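Local coordinates for protein peptidase M28 (Shewanella amazonensis SB2B, PDB 3IIB) that probably acts as a zinc-dependent exopeptidase of the M28 family, with carboxypeptidase or dipeptidase activity, at residues A301-G306 and G373-S378; T312-H317 and S378-L383; A80-P85 and N210-R215. All blocks are in the same frame, centred on the assembly; numbering follows the deposited sequence. Where two conformers were deposited one is given.

Interaction 1. Residues A301-G306 and G373-S378; sequences AAEELG and GGPDVS. With ZN (zinc ion), chain B.
Glu303 meets Pro375 and Asp376 across this contact without a direct hydrogen bond. The touching is done by carbon against oxygen. The methylene CG of Glu303 lies against the carboxylate of Asp376, 3.4 Å from its OD1, while OE2 of Glu303 rests 3.6 Å from CB of Pro375 on the proline ring. Glu303 directs CG away from its own backbone N (chi1 -176°) and then bends at chi2, which presents the methylenes to Asp376 and swings the carboxylate past it toward the metals. The two carboxylate planes stand 90° apart, and the nearest charged oxygens, Glu303 OE2 and Asp376 OD2, remain 5.2 Å from each other, so like charges are kept separate by the aliphatic part of Glu303.

Water supplies the polar link. One molecule donates to both Ala301 O and Asp376 OD1, at 2.6 Å from the latter, and so bridges the two loops. Within 373-378 the 3-10 turn is closed by the backbone N of Ser378 on Pro375 O, and OG of Ser378 donates to the same oxygen over 2.7 Å. Glu329 accepts a hydrogen bond from the backbone N of Asp376 and further fixes this turn.

The metal bonds belong to Glu304, which grips zinc through both oxygens, with OE1 at 2.2 Å. A water on that zinc, 2.1 Å away, donates to Glu303 OE1 at 2.7 Å, a bond that would hold the water in a fixed orientation on the metal. Asp269, which is shared with the second zinc, and His402 complete the coordination. Neighbouring acidic residues, one holding metal and the other holding a metal-bound water, characterise the two-zinc active site of M28 peptidases.

Interaction 2. Residues T312-H317 and S378-L383; sequences TYAKEH and SMLPAL
The methyl group of Ala314 is met by three side chains of 378-383. CD2 of Leu380 comes closest, 3.7 Å from Ala314 CB, followed by CG of the selenomethionine Met379 at 3.9 Å and CD1 of Leu383 at 4.0 Å. All three contacts are apolar and no hydrogen bond crosses between the segments. Met379 touches with its first methylene rather than its selenium: CG sits between the backbone N and the carbonyl carbon (chi1 76°), and two further bends carry the rest of the chain away from Ala314. The leucines each approach with one methyl branch.

The short turn behind these side chains is closed by a backbone bond from Leu383 N to Leu380 O, which brings both leucines onto the same side. His317, just past the end of the helix, lies one turn on from Tyr313, and its CD2 is 3.3 Å above the plane of the Tyr313 ring, toward its rim. Each ring is held by further hydrogen bonds, Tyr313 OH with His324 and Arg296, His317 with Glu66 and Glu320. Helix 308-316 packs against the loop before strand 387-392 through Ala314, and against strands 293-300 and 62-84 through Tyr313 and Thr312 respectively.

Interaction 3. Residues A80-P85 and N210-R215; sequences ASILSP and NAMLKR
Met212, a selenomethionine, reaches from helix 203-213 to the end of strand 62-84, where it meets Ile82 and Pro85. Against Ile82 the approach is tip to tip: the terminal methyl CE of Met212 stands 3.6 Å from CD1 of Ile82. Pro85 is touched farther back along the chain and at a slant, its ring atom CD lying 3.6 Å from the selenium and CG 3.8 Å from it. The chain of Met212 is extended beyond CG (chi2 -174°, chi3 -157°), and this length lets one side chain span the distance to the strand and engage both partners. Pro85 follows a cis peptide bond, which sets the direction of its ring just where the strand gives way to a turn.

Beside this apolar contact, the guanidinium of Arg215, beyond the regular part of the helix, folds back on it. NH1 donates to Ala211 O over 3.1 Å, reaching the oxygen from well above the carbonyl plane. NH2 forms salt bridges with Glu28 and Glu33 of the second subunit, whose Val32 packs on Met212, so the contact borders the dimer interface. Leu83 and Ser84 both face Val220 of the antiparallel neighbour strand, the classic beta bulge, and the helix packs on this bulged strand end.

Interactions 1 and 2 are neighbours, their centres 11 Å apart. The 373-383 loop serves both and they share Ser378, while the first partners, 301-306 and 312-317, follow one another as a loop and the helix after it. The same loop therefore faces the zinc site through Pro375 and Asp376 and helix 308-316 through Met379, Leu380 and Leu383; the side chain of Met379 is about 8 Å from that of Glu303 and about 13 Å from a bound zinc. Interaction 3 is remote: its centre lies 38 Å from that of interaction 1 and 47 Å from that of interaction 2, beside the second subunit. Strand 62-84 runs between the regions, its residues touching 301-306 and 312-317 and its end forming interaction 3.

Interaction 1. Residues A301-G306 and G373-S378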
loop_
_atom_site.group_PDB
_atom_site.type_symbol
_atom_site.label_atom_id
_atom_site.label_comp_id
_atom_site.label_asym_id
_atom_site.label_seq_id
_atom_site.Cartn_x
_atom_site.Cartn_y
_atom_site.Cartn_z
ATOM N N ALA A 301 -21.769 10.364 -15.239
ATOM C CA ALA A 301 -21.612 11.072 -13.988
ATOM C C ALA A 301 -22.077 10.244 -12.799
ATOM O O ALA A 301 -23.066 9.503 -12.863
ATOM C CB ALA A 301 -22.450 12.425 -14.011
ATOM N N ALA A 302 -21.375 10.447 -11.687
ATOM C CA ALA A 302 -21.857 10.116 -10.366
ATOM C C ALA A 302 -22.261 8.649 -10.238
ATOM O O ALA A 302 -23.213 8.315 -9.559
ATOM C CB ALA A 302 -22.992 11.084 -9.957
ATOM N N GLU A 303 -21.508 7.769 -10.882
ATOM C CA GLU A 303 -21.743 6.326 -10.711
ATOM C C GLU A 303 -21.533 5.895 -9.262
ATOM O O GLU A 303 -22.281 5.081 -8.752
ATOM C CB GLU A 303 -20.863 5.516 -11.673
ATOM C CG GLU A 303 -21.127 4.014 -11.618
ATOM C CD GLU A 303 -20.370 3.288 -10.517
ATOM O OE1 GLU A 303 -19.435 3.882 -9.949
ATOM O OE2 GLU A 303 -20.692 2.116 -10.237
ATOM N N GLU A 304 -20.509 6.437 -8.617
ATOM C CA GLU A 304 -20.127 6.064 -7.246
ATOM C C GLU A 304 -21.198 6.392 -6.218
ATOM O O GLU A 304 -21.241 5.785 -5.158
ATOM C CB GLU A 304 -18.808 6.748 -6.844
ATOM C CG GLU A 304 -17.599 6.489 -7.758
ATOM C CD GLU A 304 -17.047 5.080 -7.638
ATOM O OE1 GLU A 304 -17.666 4.232 -6.957
ATOM O OE2 GLU A 304 -15.951 4.867 -8.192
ATOM N N LEU A 305 -22.076 7.336 -6.556
ATOM C CA LEU A 305 -23.112 7.781 -5.651
ATOM C C LEU A 305 -24.451 7.073 -5.914
ATOM O O LEU A 305 -25.487 7.526 -5.436
ATOM C CB LEU A 305 -23.288 9.296 -5.746
ATOM C CG LEU A 305 -21.990 10.103 -5.570
ATOM C CD1 LEU A 305 -22.375 11.610 -5.547
ATOM C CD2 LEU A 305 -21.198 9.705 -4.313
ATOM N N GLY A 306 -24.439 5.973 -6.661
ATOM C CA GLY A 306 -25.666 5.242 -6.939
ATOM C C GLY A 306 -26.159 5.297 -8.373
ATOM O O GLY A 306 -27.368 5.371 -8.626
ATOM N N GLY A 373 -25.077 -6.474 -17.647
ATOM C CA GLY A 373 -24.464 -5.254 -18.098
ATOM C C GLY A 373 -23.779 -4.572 -16.924
ATOM O O GLY A 373 -24.099 -4.801 -15.746
ATOM N N GLY A 374 -22.841 -3.706 -17.249
ATOM C CA GLY A 374 -22.152 -2.916 -16.234
ATOM C C GLY A 374 -23.079 -1.961 -15.516
ATOM O O GLY A 374 -24.223 -1.763 -15.897
ATOM N N PRO A 375 -22.578 -1.377 -14.445
ATOM C CA PRO A 375 -23.441 -0.656 -13.536
ATOM C C PRO A 375 -24.332 0.394 -14.184
ATOM O O PRO A 375 -25.547 0.386 -13.975
ATOM C CB PRO A 375 -22.450 0.004 -12.571
ATOM C CG PRO A 375 -21.241 -0.754 -12.666
ATOM C CD PRO A 375 -21.200 -1.475 -13.950
ATOM N N ASP A 376 -23.747 1.287 -14.972
ATOM C CA ASP A 376 -24.520 2.381 -15.559
ATOM C C ASP A 376 -25.508 1.990 -16.669
ATOM O O ASP A 376 -26.369 2.800 -17.036
ATOM C CB ASP A 376 -23.565 3.428 -16.089
ATOM C CG ASP A 376 -22.763 4.073 -14.980
ATOM O OD1 ASP A 376 -23.414 4.552 -14.037
ATOM O OD2 ASP A 376 -21.502 4.063 -15.038
ATOM N N VAL A 377 -25.360 0.786 -17.216
ATOM C CA VAL A 377 -26.317 0.280 -18.201
ATOM C C VAL A 377 -27.199 -0.846 -17.655
ATOM O O VAL A 377 -28.015 -1.429 -18.383
ATOM C CB VAL A 377 -25.598 -0.177 -19.509
ATOM C CG1 VAL A 377 -24.811 0.981 -20.069
ATOM C CG2 VAL A 377 -24.711 -1.406 -19.255
ATOM N N SER A 378 -27.066 -1.119 -16.356
ATOM C CA SER A 378 -27.696 -2.298 -15.762
ATOM C C SER A 378 -29.209 -2.123 -15.652
ATOM O O SER A 378 -29.910 -3.110 -15.441
ATOM C CB SER A 378 -27.102 -2.612 -14.386
ATOM O OG SER A 378 -27.359 -1.574 -13.446
HETATM ZN ZN ZN B . -16.300 2.614 -7.636
HETATM O O HOH W 1 -23.946 6.875 -13.082
HETATM O O HOH W 2 -17.446 2.216 -9.391
HETATM O O HOH W 3 -17.199 0.709 -7.292
#

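Interaction 2. Residues T312-H317 and S378-L383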
loop_
_atom_site.group_PDB
_atom_site.type_symbol
_atom_site.label_atom_id
_atom_site.label_comp_id
_atom_site.label_asym_id
_atom_site.label_seq_id
_atom_site.Cartn_x
_atom_site.Cartn_y
_atom_site.Cartn_z
ATOM N N THR A 312 -30.223 8.784 -14.847
ATOM C CA THR A 312 -30.649 9.999 -15.514
ATOM C C THR A 312 -30.689 9.798 -17.038
ATOM O O THR A 312 -31.666 10.167 -17.703
ATOM C CB THR A 312 -29.778 11.184 -15.169
ATOM O OG1 THR A 312 -29.881 11.457 -13.774
ATOM C CG2 THR A 312 -30.201 12.431 -15.943
ATOM N N TYR A 313 -29.645 9.188 -17.576
ATOM C CA TYR A 313 -29.585 8.915 -19.003
ATOM C C TYR A 313 -30.784 8.046 -19.452
ATOM O O TYR A 313 -31.437 8.342 -20.434
ATOM C CB TYR A 313 -28.275 8.201 -19.342
ATOM C CG TYR A 313 -28.128 7.868 -20.812
ATOM C CD1 TYR A 313 -28.680 6.717 -21.346
ATOM C CD2 TYR A 313 -27.386 8.685 -21.651
ATOM C CE1 TYR A 313 -28.544 6.420 -22.696
ATOM C CE2 TYR A 313 -27.246 8.402 -23.005
ATOM C CZ TYR A 313 -27.811 7.274 -23.525
ATOM O OH TYR A 313 -27.641 7.049 -24.899
ATOM N N ALA A 314 -31.047 6.965 -18.727
ATOM C CA ALA A 314 -32.179 6.082 -19.056
ATOM C C ALA A 314 -33.490 6.846 -19.134
ATOM O O ALA A 314 -34.301 6.617 -20.017
ATOM C CB ALA A 314 -32.289 4.942 -18.059
ATOM N N LYS A 315 -33.708 7.775 -18.221
ATOM C CA LYS A 315 -34.952 8.548 -18.260
ATOM C C LYS A 315 -34.933 9.604 -19.351
ATOM O O LYS A 315 -35.913 9.737 -20.120
ATOM C CB LYS A 315 -35.239 9.177 -16.894
ATOM C CG LYS A 315 -35.667 8.153 -15.878
ATOM N N GLU A 316 -33.849 10.352 -19.458
ATOM C CA GLU A 316 -33.704 11.416 -20.464
ATOM C C GLU A 316 -33.826 10.879 -21.886
ATOM O O GLU A 316 -34.402 11.535 -22.762
ATOM C CB GLU A 316 -32.367 12.128 -20.281
ATOM C CG GLU A 316 -31.941 13.066 -21.420
ATOM C CD GLU A 316 -32.803 14.302 -21.543
ATOM O OE1 GLU A 316 -33.471 14.707 -20.545
ATOM O OE2 GLU A 316 -32.816 14.860 -22.658
ATOM N N HIS A 317 -33.321 9.671 -22.111
ATOM C CA HIS A 317 -33.296 9.070 -23.454
ATOM C C HIS A 317 -34.409 8.043 -23.643
ATOM O O HIS A 317 -34.386 7.242 -24.574
ATOM C CB HIS A 317 -31.893 8.469 -23.729
ATOM C CG HIS A 317 -30.816 9.504 -23.842
ATOM N ND1 HIS A 317 -30.303 9.923 -25.056
ATOM C CD2 HIS A 317 -30.144 10.202 -22.891
ATOM C CE1 HIS A 317 -29.385 10.850 -24.844
ATOM N NE2 HIS A 317 -29.272 11.040 -23.539
ATOM N N SER A 378 -27.066 -1.119 -16.356
ATOM C CA SER A 378 -27.696 -2.298 -15.762
ATOM C C SER A 378 -29.209 -2.123 -15.652
ATOM O O SER A 378 -29.910 -3.110 -15.441
ATOM C CB SER A 378 -27.102 -2.612 -14.386
ATOM O OG SER A 378 -27.359 -1.574 -13.446
HETATM N N MSE A 379 -29.707 -0.880 -15.810
HETATM C CA MSE A 379 -31.154 -0.625 -15.728
HETATM C C MSE A 379 -31.819 -0.729 -17.092
HETATM O O MSE A 379 -33.042 -0.664 -17.236
HETATM C CB MSE A 379 -31.443 0.725 -15.040
HETATM C CG MSE A 379 -31.209 1.939 -15.874
HETATM SE SE MSE A 379 -29.363 2.242 -16.279
HETATM C CE MSE A 379 -28.699 2.505 -14.498
ATOM N N LEU A 380 -31.014 -0.905 -18.127
ATOM C CA LEU A 380 -31.515 -0.790 -19.464
ATOM C C LEU A 380 -32.230 -2.046 -19.995
ATOM O O LEU A 380 -33.204 -1.917 -20.723
ATOM C CB LEU A 380 -30.408 -0.302 -20.437
ATOM C CG LEU A 380 -29.720 1.038 -20.117
ATOM C CD1 LEU A 380 -28.717 1.352 -21.230
ATOM C CD2 LEU A 380 -30.753 2.175 -19.947
ATOM N N PRO A 381 -31.780 -3.256 -19.604
ATOM C CA PRO A 381 -32.562 -4.436 -20.040
ATOM C C PRO A 381 -34.006 -4.454 -19.620
ATOM O O PRO A 381 -34.842 -4.889 -20.394
ATOM C CB PRO A 381 -31.793 -5.618 -19.449
ATOM C CG PRO A 381 -30.332 -5.119 -19.445
ATOM C CD PRO A 381 -30.499 -3.642 -19.028
ATOM N N ALA A 382 -34.312 -3.957 -18.409
ATOM C CA ALA A 382 -35.674 -3.891 -17.963
ATOM C C ALA A 382 -36.489 -2.927 -18.836
ATOM O O ALA A 382 -37.706 -3.016 -18.850
ATOM C CB ALA A 382 -35.726 -3.462 -16.463
ATOM N N LEU A 383 -35.823 -2.007 -19.545
ATOM C CA LEU A 383 -36.459 -1.082 -20.453
ATOM C C LEU A 383 -36.410 -1.588 -21.893
ATOM O O LEU A 383 -36.826 -0.895 -22.840
ATOM C CB LEU A 383 -35.810 0.297 -20.316
ATOM C CG LEU A 383 -35.840 0.878 -18.877
ATOM C CD1 LEU A 383 -34.996 2.151 -18.816
ATOM C CD2 LEU A 383 -37.284 1.136 -18.445
#

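Interaction 3. Residues A80-P85 and N210-R215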
loop_
_atom_site.group_PDB
_atom_site.type_symbol
_atom_site.label_atom_id
_atom_site.label_comp_id
_atom_site.label_asym_id
_atom_site.label_seq_id
_atom_site.Cartn_x
_atom_site.Cartn_y
_atom_site.Cartn_z
ATOM N N ALA A 80 -8.128 7.701 13.716
ATOM C CA ALA A 80 -8.607 6.684 14.638
ATOM C C ALA A 80 -7.437 6.008 15.328
ATOM O O ALA A 80 -6.321 5.961 14.805
ATOM C CB ALA A 80 -9.478 5.678 13.932
ATOM N N SER A 81 -7.671 5.556 16.544
ATOM C CA SER A 81 -6.652 4.745 17.223
ATOM C C SER A 81 -7.285 3.773 18.193
ATOM O O SER A 81 -8.451 3.910 18.580
ATOM C CB SER A 81 -5.641 5.647 17.923
ATOM O OG SER A 81 -6.280 6.336 18.961
ATOM N N ILE A 82 -6.528 2.752 18.572
ATOM C CA ILE A 82 -6.946 1.885 19.669
ATOM C C ILE A 82 -6.447 2.507 20.955
ATOM O O ILE A 82 -5.265 2.883 21.071
ATOM C CB ILE A 82 -6.347 0.505 19.489
ATOM C CG1 ILE A 82 -6.982 -0.181 18.264
ATOM C CG2 ILE A 82 -6.561 -0.311 20.726
ATOM C CD1 ILE A 82 -6.127 -1.476 17.928
ATOM N N LEU A 83 -7.354 2.652 21.916
ATOM C CA LEU A 83 -7.022 3.229 23.233
ATOM C C LEU A 83 -6.632 2.168 24.248
ATOM O O LEU A 83 -5.789 2.424 25.126
ATOM C CB LEU A 83 -8.185 4.072 23.781
ATOM C CG LEU A 83 -8.647 5.264 22.930
ATOM C CD1 LEU A 83 -9.850 5.956 23.617
ATOM C CD2 LEU A 83 -7.539 6.261 22.705
ATOM N N SER A 84 -7.235 0.994 24.115
ATOM C CA SER A 84 -6.973 -0.125 24.997
ATOM C C SER A 84 -7.441 -1.419 24.329
ATOM O O SER A 84 -8.355 -1.410 23.517
ATOM C CB SER A 84 -7.644 0.079 26.367
ATOM O OG SER A 84 -9.040 0.140 26.236
ATOM N N PRO A 85 -6.790 -2.560 24.669
ATOM C CA PRO A 85 -5.758 -2.784 25.711
ATOM C C PRO A 85 -4.333 -2.222 25.420
ATOM O O PRO A 85 -3.621 -1.873 26.345
ATOM C CB PRO A 85 -5.707 -4.291 25.801
ATOM C CG PRO A 85 -6.133 -4.780 24.437
ATOM C CD PRO A 85 -7.105 -3.788 23.932
ATOM N N ASN A 210 -8.490 -7.899 15.811
ATOM C CA ASN A 210 -8.809 -9.314 16.029
ATOM C C ASN A 210 -7.813 -9.966 17.004
ATOM O O ASN A 210 -8.222 -10.700 17.904
ATOM C CB ASN A 210 -8.797 -10.109 14.722
ATOM C CG ASN A 210 -10.087 -9.965 13.899
ATOM O OD1 ASN A 210 -11.157 -9.578 14.401
ATOM N ND2 ASN A 210 -9.994 -10.360 12.624
ATOM N N ALA A 211 -6.518 -9.706 16.825
ATOM C CA ALA A 211 -5.455 -10.263 17.687
ATOM C C ALA A 211 -5.626 -9.856 19.157
ATOM O O ALA A 211 -5.346 -10.632 20.076
ATOM C CB ALA A 211 -4.095 -9.791 17.171
HETATM N N MSE A 212 -6.084 -8.625 19.384
HETATM C CA MSE A 212 -6.400 -8.184 20.740
HETATM C C MSE A 212 -7.652 -8.855 21.336
HETATM O O MSE A 212 -7.658 -9.203 22.519
HETATM C CB MSE A 212 -6.569 -6.668 20.735
HETATM C CG MSE A 212 -5.244 -5.949 20.579
HETATM SE SE MSE A 212 -5.405 -4.047 20.743
HETATM C CE MSE A 212 -3.767 -3.561 19.761
ATOM N N LEU A 213 -8.716 -8.979 20.521
ATOM C CA LEU A 213 -9.934 -9.657 20.903
ATOM C C LEU A 213 -9.669 -11.113 21.206
ATOM O O LEU A 213 -10.271 -11.667 22.120
ATOM C CB LEU A 213 -11.002 -9.533 19.820
ATOM C CG LEU A 213 -11.537 -8.108 19.592
ATOM C CD1 LEU A 213 -12.390 -8.103 18.296
ATOM C CD2 LEU A 213 -12.320 -7.573 20.795
ATOM N N LYS A 214 -8.763 -11.727 20.449
ATOM C CA LYS A 214 -8.398 -13.133 20.666
ATOM C C LYS A 214 -7.690 -13.332 21.997
ATOM O O LYS A 214 -7.600 -14.464 22.471
ATOM C CB LYS A 214 -7.508 -13.696 19.533
ATOM C CG LYS A 214 -8.261 -14.084 18.275
ATOM C CD LYS A 214 -7.394 -14.897 17.313
ATOM N N ARG A 215 -7.194 -12.251 22.594
ATOM C CA ARG A 215 -6.606 -12.310 23.917
ATOM C C ARG A 215 -7.655 -12.142 25.025
ATOM O O ARG A 215 -7.293 -11.984 26.196
ATOM C CB ARG A 215 -5.532 -11.234 24.059
ATOM C CG ARG A 215 -4.253 -11.581 23.306
ATOM C CD ARG A 215 -3.449 -10.293 23.016
ATOM N NE ARG A 215 -2.043 -10.532 22.713
ATOM C CZ ARG A 215 -1.568 -10.954 21.539
ATOM N NH1 ARG A 215 -2.354 -11.149 20.485
ATOM N NH2 ARG A 215 -0.271 -11.106 21.394
#